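Local coordinates for protein 7,8-dihydro-6-hydroxymethylpterin pyrophosphokinase-dihydropteroate synthase (Plasmodium falciparum, PDB 6JWV) that probably catalyses two successive steps of folate biosynthesis, pyrophosphorylation of 6-hydroxymethyl-7,8-dihydropterin by ATP and condensation of the product with 4-aminobenzoate to 7,8-dihydropteroate, at residues Y384-T389 with K681-R686; D499-I504 with Y524-M529. The protein carries 1 engineered substitution. All coordinates share one frame; numbering follows the deposited sequence.

Interaction 1 of 2, residues Y384-T389 with K681-R686. With XTZ (4-{[(2-amino-4-oxo-3,4,7,8-tetrahydropteridin-6-yl)methyl]amino}-N-(1,3-thiazol-2-yl)benzenesulfonamide), chain C.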
loop_
_atom_site.group_PDB
_atom_site.type_symbol
_atom_site.label_atom_id
_atom_site.label_comp_id
_atom_site.label_asym_id
_atom_site.label_seq_id
_atom_site.Cartn_x
_atom_site.Cartn_y
_atom_site.Cartn_z
ATOM N N TYR A 384 2.263 -6.106 -19.633
ATOM C CA TYR A 384 3.073 -6.691 -18.568
ATOM C C TYR A 384 2.202 -6.881 -17.342
ATOM O O TYR A 384 1.541 -5.941 -16.881
ATOM C CB TYR A 384 4.301 -5.834 -18.232
ATOM C CG TYR A 384 5.198 -5.572 -19.417
ATOM C CD1 TYR A 384 6.030 -6.581 -19.918
ATOM C CD2 TYR A 384 5.211 -4.316 -20.047
ATOM C CE1 TYR A 384 6.857 -6.351 -21.011
ATOM C CE2 TYR A 384 6.039 -4.073 -21.140
ATOM C CZ TYR A 384 6.857 -5.095 -21.622
ATOM O OH TYR A 384 7.682 -4.882 -22.703
ATOM N N LEU A 385 2.195 -8.106 -16.834
ATOM C CA LEU A 385 1.407 -8.454 -15.670
ATOM C C LEU A 385 1.754 -7.546 -14.505
ATOM O O LEU A 385 2.923 -7.361 -14.207
ATOM C CB LEU A 385 1.625 -9.920 -15.288
ATOM C CG LEU A 385 0.606 -10.507 -14.316
ATOM C CD1 LEU A 385 -0.728 -10.758 -14.987
ATOM C CD2 LEU A 385 1.131 -11.790 -13.689
ATOM N N LYS A 386 0.729 -6.961 -13.887
ATOM C CA LYS A 386 0.865 -6.176 -12.645
ATOM C C LYS A 386 1.417 -4.747 -12.848
ATOM O O LYS A 386 1.754 -4.079 -11.882
ATOM C CB LYS A 386 1.710 -6.948 -11.595
ATOM C CG LYS A 386 1.073 -8.118 -10.853
ATOM C CD LYS A 386 -0.332 -8.491 -11.304
ATOM C CE LYS A 386 -0.870 -9.684 -10.523
ATOM N NZ LYS A 386 -2.340 -9.819 -10.712
ATOM N N GLU A 387 1.487 -4.277 -14.091
ATOM C CA GLU A 387 2.073 -2.946 -14.387
ATOM C C GLU A 387 1.043 -1.829 -14.637
ATOM O O GLU A 387 1.387 -0.640 -14.625
ATOM C CB GLU A 387 3.171 -3.023 -15.476
ATOM C CG GLU A 387 4.486 -3.565 -14.915
ATOM C CD GLU A 387 5.692 -3.617 -15.869
ATOM O OE1 GLU A 387 5.798 -2.817 -16.827
ATOM O OE2 GLU A 387 6.591 -4.466 -15.616
ATOM N N LYS A 388 -0.225 -2.210 -14.799
ATOM C CA LYS A 388 -1.291 -1.248 -15.046
ATOM C C LYS A 388 -2.636 -1.785 -14.587
ATOM O O LYS A 388 -2.985 -2.908 -14.900
ATOM C CB LYS A 388 -1.375 -0.918 -16.544
ATOM C CG LYS A 388 -1.932 0.458 -16.867
ATOM C CD LYS A 388 -2.546 0.500 -18.265
ATOM C CE LYS A 388 -2.224 1.804 -18.999
ATOM N NZ LYS A 388 -2.677 3.032 -18.278
ATOM N N THR A 389 -3.382 -0.967 -13.855
ATOM C CA THR A 389 -4.788 -1.216 -13.615
ATOM C C THR A 389 -5.651 -0.619 -14.749
ATOM O O THR A 389 -5.862 0.595 -14.815
ATOM C CB THR A 389 -5.198 -0.678 -12.245
ATOM O OG1 THR A 389 -4.398 -1.320 -11.240
ATOM C CG2 THR A 389 -6.705 -0.895 -11.979
ATOM N N LYS A 681 -2.340 -3.877 -7.506
ATOM C CA LYS A 681 -1.946 -4.090 -8.904
ATOM C C LYS A 681 -2.892 -5.025 -9.628
ATOM O O LYS A 681 -2.459 -5.818 -10.452
ATOM C CB LYS A 681 -0.500 -4.609 -9.030
ATOM C CG LYS A 681 0.539 -3.818 -8.276
ATOM C CD LYS A 681 1.915 -4.407 -8.507
ATOM C CE LYS A 681 2.976 -3.631 -7.740
ATOM N NZ LYS A 681 2.864 -2.183 -8.064
ATOM N N VAL A 682 -4.174 -4.940 -9.304
ATOM C CA VAL A 682 -5.227 -5.658 -10.010
ATOM C C VAL A 682 -5.106 -5.261 -11.480
ATOM O O VAL A 682 -4.979 -4.081 -11.794
ATOM C CB VAL A 682 -6.624 -5.291 -9.438
ATOM C CG1 VAL A 682 -7.743 -5.952 -10.228
ATOM C CG2 VAL A 682 -6.721 -5.705 -7.982
ATOM N N ASP A 683 -5.130 -6.232 -12.381
ATOM C CA ASP A 683 -4.910 -5.925 -13.792
ATOM C C ASP A 683 -6.094 -5.220 -14.462
ATOM O O ASP A 683 -5.901 -4.231 -15.161
ATOM C CB ASP A 683 -4.416 -7.167 -14.533
ATOM C CG ASP A 683 -3.217 -7.801 -13.821
ATOM O OD1 ASP A 683 -3.461 -8.673 -12.936
ATOM O OD2 ASP A 683 -2.041 -7.375 -14.074
ATOM N N LEU A 684 -7.313 -5.704 -14.224
ATOM C CA LEU A 684 -8.530 -5.078 -14.784
ATOM C C LEU A 684 -9.608 -4.893 -13.734
ATOM O O LEU A 684 -9.927 -5.827 -12.983
ATOM C CB LEU A 684 -9.073 -5.870 -15.989
ATOM C CG LEU A 684 -8.135 -6.071 -17.196
ATOM C CD1 LEU A 684 -7.459 -7.433 -17.107
ATOM C CD2 LEU A 684 -8.861 -5.941 -18.523
ATOM N N ILE A 685 -10.151 -3.682 -13.668
ATOM C CA ILE A 685 -11.330 -3.378 -12.824
ATOM C C ILE A 685 -12.525 -3.023 -13.694
ATOM O O ILE A 685 -12.400 -2.275 -14.655
ATOM C CB ILE A 685 -11.062 -2.306 -11.741
ATOM C CG1 ILE A 685 -10.465 -1.007 -12.351
ATOM C CG2 ILE A 685 -10.201 -2.906 -10.624
ATOM C CD1 ILE A 685 -10.418 0.159 -11.390
ATOM N N ARG A 686 -13.668 -3.617 -13.372
ATOM C CA ARG A 686 -14.872 -3.535 -14.192
ATOM C C ARG A 686 -15.879 -2.575 -13.547
ATOM O O ARG A 686 -16.506 -2.930 -12.558
ATOM C CB ARG A 686 -15.479 -4.929 -14.364
ATOM C CG ARG A 686 -16.666 -4.979 -15.303
ATOM C CD ARG A 686 -17.288 -6.363 -15.321
ATOM N NE ARG A 686 -18.526 -6.407 -16.109
ATOM C CZ ARG A 686 -19.751 -6.200 -15.627
ATOM N NH1 ARG A 686 -19.975 -5.922 -14.340
ATOM N NH2 ARG A 686 -20.771 -6.271 -16.460
HETATM O O3 XTZ C . -18.103 -9.212 -11.032
HETATM C C16 XTZ C . -18.295 -9.460 -12.241
HETATM N N2 XTZ C . -17.317 -9.994 -12.988
HETATM C C3 XTZ C . -19.603 -9.182 -12.890
HETATM N N4 XTZ C . -20.669 -8.657 -12.234
HETATM C C4 XTZ C . -21.841 -8.430 -12.902
HETATM C C15 XTZ C . -22.015 -8.742 -14.371
HETATM N N8 XTZ C . -20.829 -9.304 -15.002
HETATM C C2 XTZ C . -19.689 -9.516 -14.341
HETATM N N3 XTZ C . -18.605 -10.045 -14.973
HETATM C C1 XTZ C . -17.458 -10.278 -14.293
HETATM N N1 XTZ C . -16.399 -10.810 -14.934
HETATM C C5 XTZ C . -23.044 -7.844 -12.204
HETATM N N5 XTZ C . -23.688 -8.824 -11.327
HETATM C C6 XTZ C . -24.006 -8.558 -10.020
HETATM C C14 XTZ C . -24.557 -7.310 -9.700
HETATM C C13 XTZ C . -24.877 -7.017 -8.388
HETATM C C9 XTZ C . -24.665 -7.941 -7.359
HETATM C C8 XTZ C . -24.122 -9.206 -7.666
HETATM C C7 XTZ C . -23.797 -9.512 -8.995
HETATM S S1 XTZ C . -25.083 -7.515 -5.863
HETATM O O1 XTZ C . -24.299 -6.460 -5.328
HETATM O O2 XTZ C . -24.885 -8.642 -4.987
HETATM N N6 XTZ C . -26.628 -7.013 -5.879
HETATM C C10 XTZ C . -27.099 -5.778 -6.264
HETATM S S2 XTZ C . -28.653 -5.157 -5.809
HETATM C C12 XTZ C . -28.422 -3.672 -6.683
HETATM C C11 XTZ C . -27.158 -3.746 -7.284
HETATM N N7 XTZ C . -26.435 -4.895 -7.055
HETATM O O HOH W 1 4.433 -3.213 -10.640
HETATM O O HOH W 2 -1.736 -5.104 -16.029
HETATM O O HOH W 3 -1.705 -4.016 -12.481
#

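Interaction 2 of 2, residues D499-I504 with Y524-M529. With XTZ (4-{[(2-amino-4-oxo-3,4,7,8-tetrahydropteridin-6-yl)methyl]amino}-N-(1,3-thiazol-2-yl)benzenesulfonamide), chain C.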
loop_
_atom_site.group_PDB
_atom_site.type_symbol
_atom_site.label_atom_id
_atom_site.label_comp_id
_atom_site.label_asym_id
_atom_site.label_seq_id
_atom_site.Cartn_x
_atom_site.Cartn_y
_atom_site.Cartn_z
ATOM N N ASP A 499 -13.458 -8.895 -28.864
ATOM C CA ASP A 499 -12.121 -9.445 -28.619
ATOM C C ASP A 499 -12.073 -10.474 -27.471
ATOM O O ASP A 499 -11.322 -11.443 -27.552
ATOM C CB ASP A 499 -11.117 -8.325 -28.355
ATOM C CG ASP A 499 -11.197 -7.206 -29.389
ATOM O OD1 ASP A 499 -10.989 -7.485 -30.583
ATOM O OD2 ASP A 499 -11.466 -6.042 -29.004
ATOM N N ILE A 500 -12.881 -10.276 -26.428
ATOM C CA ILE A 500 -12.808 -11.088 -25.214
ATOM C C ILE A 500 -14.165 -11.687 -24.887
ATOM O O ILE A 500 -15.187 -11.023 -25.060
ATOM C CB ILE A 500 -12.310 -10.252 -23.998
ATOM C CG1 ILE A 500 -10.876 -9.753 -24.231
ATOM C CG2 ILE A 500 -12.388 -11.046 -22.691
ATOM C CD1 ILE A 500 -10.342 -8.803 -23.181
ATOM N N LEU A 501 -14.159 -12.929 -24.398
ATOM C CA LEU A 501 -15.318 -13.540 -23.784
ATOM C C LEU A 501 -15.282 -13.359 -22.277
ATOM O O LEU A 501 -14.372 -13.857 -21.631
ATOM C CB LEU A 501 -15.348 -15.037 -24.104
ATOM C CG LEU A 501 -16.391 -15.934 -23.426
ATOM C CD1 LEU A 501 -17.792 -15.515 -23.834
ATOM C CD2 LEU A 501 -16.127 -17.381 -23.788
ATOM N N ASN A 502 -16.260 -12.652 -21.715
ATOM C CA ASN A 502 -16.435 -12.585 -20.259
ATOM C C ASN A 502 -17.518 -13.598 -19.893
ATOM O O ASN A 502 -18.725 -13.336 -20.037
ATOM C CB ASN A 502 -16.774 -11.149 -19.805
ATOM C CG ASN A 502 -17.126 -11.046 -18.323
ATOM O OD1 ASN A 502 -16.790 -11.908 -17.510
ATOM N ND2 ASN A 502 -17.809 -9.975 -17.966
ATOM N N ASP A 503 -17.062 -14.780 -19.472
ATOM C CA ASP A 503 -17.935 -15.911 -19.136
ATOM C C ASP A 503 -18.060 -16.045 -17.621
ATOM O O ASP A 503 -17.128 -16.501 -16.938
ATOM C CB ASP A 503 -17.405 -17.211 -19.753
ATOM C CG ASP A 503 -18.447 -18.352 -19.741
ATOM O OD1 ASP A 503 -19.074 -18.644 -18.678
ATOM O OD2 ASP A 503 -18.618 -18.983 -20.813
ATOM N N ILE A 504 -19.221 -15.664 -17.100
ATOM C CA ILE A 504 -19.444 -15.682 -15.657
ATOM C C ILE A 504 -19.580 -17.088 -15.052
ATOM O O ILE A 504 -19.540 -17.235 -13.833
ATOM C CB ILE A 504 -20.598 -14.742 -15.220
ATOM C CG1 ILE A 504 -21.912 -15.086 -15.943
ATOM C CG2 ILE A 504 -20.189 -13.278 -15.402
ATOM C CD1 ILE A 504 -23.158 -14.647 -15.204
ATOM N N TYR A 524 -8.703 -15.898 -29.060
ATOM C CA TYR A 524 -9.422 -14.884 -28.282
ATOM C C TYR A 524 -9.188 -15.070 -26.797
ATOM O O TYR A 524 -9.125 -16.194 -26.315
ATOM C CB TYR A 524 -10.946 -14.907 -28.566
ATOM C CG TYR A 524 -11.323 -14.606 -29.997
ATOM C CD1 TYR A 524 -11.470 -13.290 -30.443
ATOM C CD2 TYR A 524 -11.515 -15.640 -30.915
ATOM C CE1 TYR A 524 -11.809 -13.015 -31.762
ATOM C CE2 TYR A 524 -11.839 -15.378 -32.243
ATOM C CZ TYR A 524 -11.996 -14.068 -32.665
ATOM O OH TYR A 524 -12.326 -13.812 -33.993
ATOM N N SER A 525 -9.083 -13.966 -26.065
ATOM C CA SER A 525 -8.892 -14.016 -24.604
ATOM C C SER A 525 -10.216 -14.217 -23.860
ATOM O O SER A 525 -11.302 -14.030 -24.446
ATOM C CB SER A 525 -8.144 -12.787 -24.116
ATOM O OG SER A 525 -6.857 -12.780 -24.694
ATOM N N VAL A 526 -10.130 -14.608 -22.585
ATOM C CA VAL A 526 -11.312 -15.028 -21.850
ATOM C C VAL A 526 -11.210 -14.682 -20.359
ATOM O O VAL A 526 -10.195 -14.956 -19.722
ATOM C CB VAL A 526 -11.598 -16.550 -22.110
ATOM C CG1 VAL A 526 -10.432 -17.451 -21.640
ATOM C CG2 VAL A 526 -12.957 -16.990 -21.555
ATOM N N VAL A 527 -12.262 -14.081 -19.814
ATOM C CA VAL A 527 -12.398 -13.889 -18.369
ATOM C C VAL A 527 -13.127 -15.089 -17.748
ATOM O O VAL A 527 -14.248 -15.403 -18.130
ATOM C CB VAL A 527 -13.143 -12.569 -18.025
ATOM C CG1 VAL A 527 -13.217 -12.351 -16.521
ATOM C CG2 VAL A 527 -12.437 -11.388 -18.645
ATOM N N LEU A 528 -12.486 -15.746 -16.781
ATOM C CA LEU A 528 -13.094 -16.870 -16.041
ATOM C C LEU A 528 -13.565 -16.405 -14.676
ATOM O O LEU A 528 -12.753 -16.022 -13.850
ATOM C CB LEU A 528 -12.093 -18.042 -15.899
ATOM C CG LEU A 528 -11.665 -18.806 -17.164
ATOM C CD1 LEU A 528 -10.669 -19.929 -16.860
ATOM C CD2 LEU A 528 -12.870 -19.342 -17.945
ATOM N N MET A 529 -14.871 -16.435 -14.441
ATOM C CA MET A 529 -15.439 -15.937 -13.163
ATOM C C MET A 529 -15.961 -17.061 -12.284
ATOM O O MET A 529 -16.562 -18.010 -12.797
ATOM C CB MET A 529 -16.562 -14.923 -13.407
ATOM C CG MET A 529 -16.720 -13.894 -12.289
ATOM S SD MET A 529 -18.353 -13.100 -12.141
ATOM C CE MET A 529 -19.374 -14.523 -11.719
HETATM O O3 XTZ C . -18.103 -9.212 -11.032
HETATM C C16 XTZ C . -18.295 -9.460 -12.241
HETATM N N2 XTZ C . -17.317 -9.994 -12.988
HETATM C C3 XTZ C . -19.603 -9.182 -12.890
HETATM N N4 XTZ C . -20.669 -8.657 -12.234
HETATM C C4 XTZ C . -21.841 -8.430 -12.902
HETATM C C15 XTZ C . -22.015 -8.742 -14.371
HETATM N N8 XTZ C . -20.829 -9.304 -15.002
HETATM C C2 XTZ C . -19.689 -9.516 -14.341
HETATM N N3 XTZ C . -18.605 -10.045 -14.973
HETATM C C1 XTZ C . -17.458 -10.278 -14.293
HETATM N N1 XTZ C . -16.399 -10.810 -14.934
HETATM C C5 XTZ C . -23.044 -7.844 -12.204
HETATM N N5 XTZ C . -23.688 -8.824 -11.327
HETATM C C6 XTZ C . -24.006 -8.558 -10.020
HETATM C C14 XTZ C . -24.557 -7.310 -9.700
HETATM C C13 XTZ C . -24.877 -7.017 -8.388
HETATM C C9 XTZ C . -24.665 -7.941 -7.359
HETATM C C8 XTZ C . -24.122 -9.206 -7.666
HETATM C C7 XTZ C . -23.797 -9.512 -8.995
HETATM S S1 XTZ C . -25.083 -7.515 -5.863
HETATM O O1 XTZ C . -24.299 -6.460 -5.328
HETATM O O2 XTZ C . -24.885 -8.642 -4.987
HETATM N N6 XTZ C . -26.628 -7.013 -5.879
HETATM C C10 XTZ C . -27.099 -5.778 -6.264
HETATM S S2 XTZ C . -28.653 -5.157 -5.809
HETATM C C12 XTZ C . -28.422 -3.672 -6.683
HETATM C C11 XTZ C . -27.158 -3.746 -7.284
HETATM N N7 XTZ C . -26.435 -4.895 -7.055
HETATM O O HOH W 4 -8.897 -11.354 -27.619
#

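Interaction 1 of 2, residues Y384-T389 with K681-R686
Three oxygens grip the ammonium group of K386: its NZ forms a salt bridge to D683 OD1 at 2.7 Å and also donates to the backbone carbonyls of Y597 and Y600. The lysine chain turns sharply at its second torsion (chi2 5°), then runs out straight, carrying CD past the carboxylate before NZ meets OD1 on its syn lone pair. The other carboxylate oxygen holds the backbone of the same residue. K386 N donates to D683 OD2 at 2.8 Å, nearly along the C-O axis, so one aspartate takes both ends of K386. OD1 has a further donor in L602 N, while a water lies within bonding distance of both OD2 and K388 O. L385 lays its CD1 against the carboxylate, 3.7 Å from OD2.

The groups sit on a turn and a helix end: residues 384-387 make a type II beta turn, and K681, with positive phi, closes helix 662-680 in a Schellman motif. The aliphatic part of K681 lies against K386, its CD 4.0 Å from K386 CB. Further on, the hydroxyl of T389 donates to V682 O at 2.9 Å, in the carbonyl plane, and its methyl CG2 packs on I685 CG1.

Strand 684-687 then carries the extended side chain of R686 to the dihydropterin of the bound pterin-sulfathiazole adduct XTZ. N8 of XTZ lies over the centre of one guanidinium face, 3.3 Å from R686 CZ, while R686 NE is salt-bridged to D430. The chemistry implies two distinct jobs: the buried D683, paired with K386 and given backbone N-H donors by K386 and L602, would be expected to stay ionised and pin the incoming loop, and three residues on, R686 offers its flat cation to the pterin.

Interaction 2 of 2, residues D499-I504 with Y524-M529
In N502, CG stands anti to the backbone N (chi1 173°) and a small second torsion (chi2 20°) lays the amide beside V527, its OD1 3.7 Å from V527 CG1. This pose presents both amide atoms to the pterin end of XTZ. OD1 accepts from the amino group N1 at 2.8 Å and ND2 donates to ring nitrogen N3 at 3.1 Å, both nearly straight, a two-bond grip on the amino-pyrimidine edge of the pterin. D430 takes a further bond from ND2. M529, bent at its last torsion (chi3 64°), brings SD to 3.4 Å from XTZ N2, and its methyl CE rests on I504 CB. I504 CG2 approaches XTZ N3 from the same side, so the two side chains share one face of the pterin, opposite R686.

Behind this pocket the two strands run parallel. L501 N donates to S525 O, V527 N returns a 2.8 Å bond to L501 O, and D503 N reaches V527 O; the last rung, M529 N to D503 O, is weak. On one face, the side chains of L501 and V526 lie side by side; on the other, I500 CG2 touches V527 CG2. At the N-terminal end, D499 O sits at the edge of the Y524 ring, in its plane.

Strands 500-503 and 525-529 are neighbours in the parallel sheet of the TIM-barrel pterin-binding domain. Strand 478-482 flanks the first and strand 572-575 the second, while helix 486-494 lies outside, with F489 against L501 and V493 against Y524.

Coming from the N terminus, the chain leaves the antiparallel sheet of the pyrophosphokinase part by its edge strand 383-384 and at once enters 384-389, the first half of interaction 1. It then builds most of the barrel before 681-686 returns beside that entry, closing a loop of 291 residues. Interaction 2 falls wholly within this span: 499-504 and 524-529 close a short loop of 19 residues, without crossing the larger one. Interaction 1 thus joins the interdomain connection to a late barrel strand, interaction 2 joins two middle strands, and the two meet where R686 packs against N502 beside XTZ.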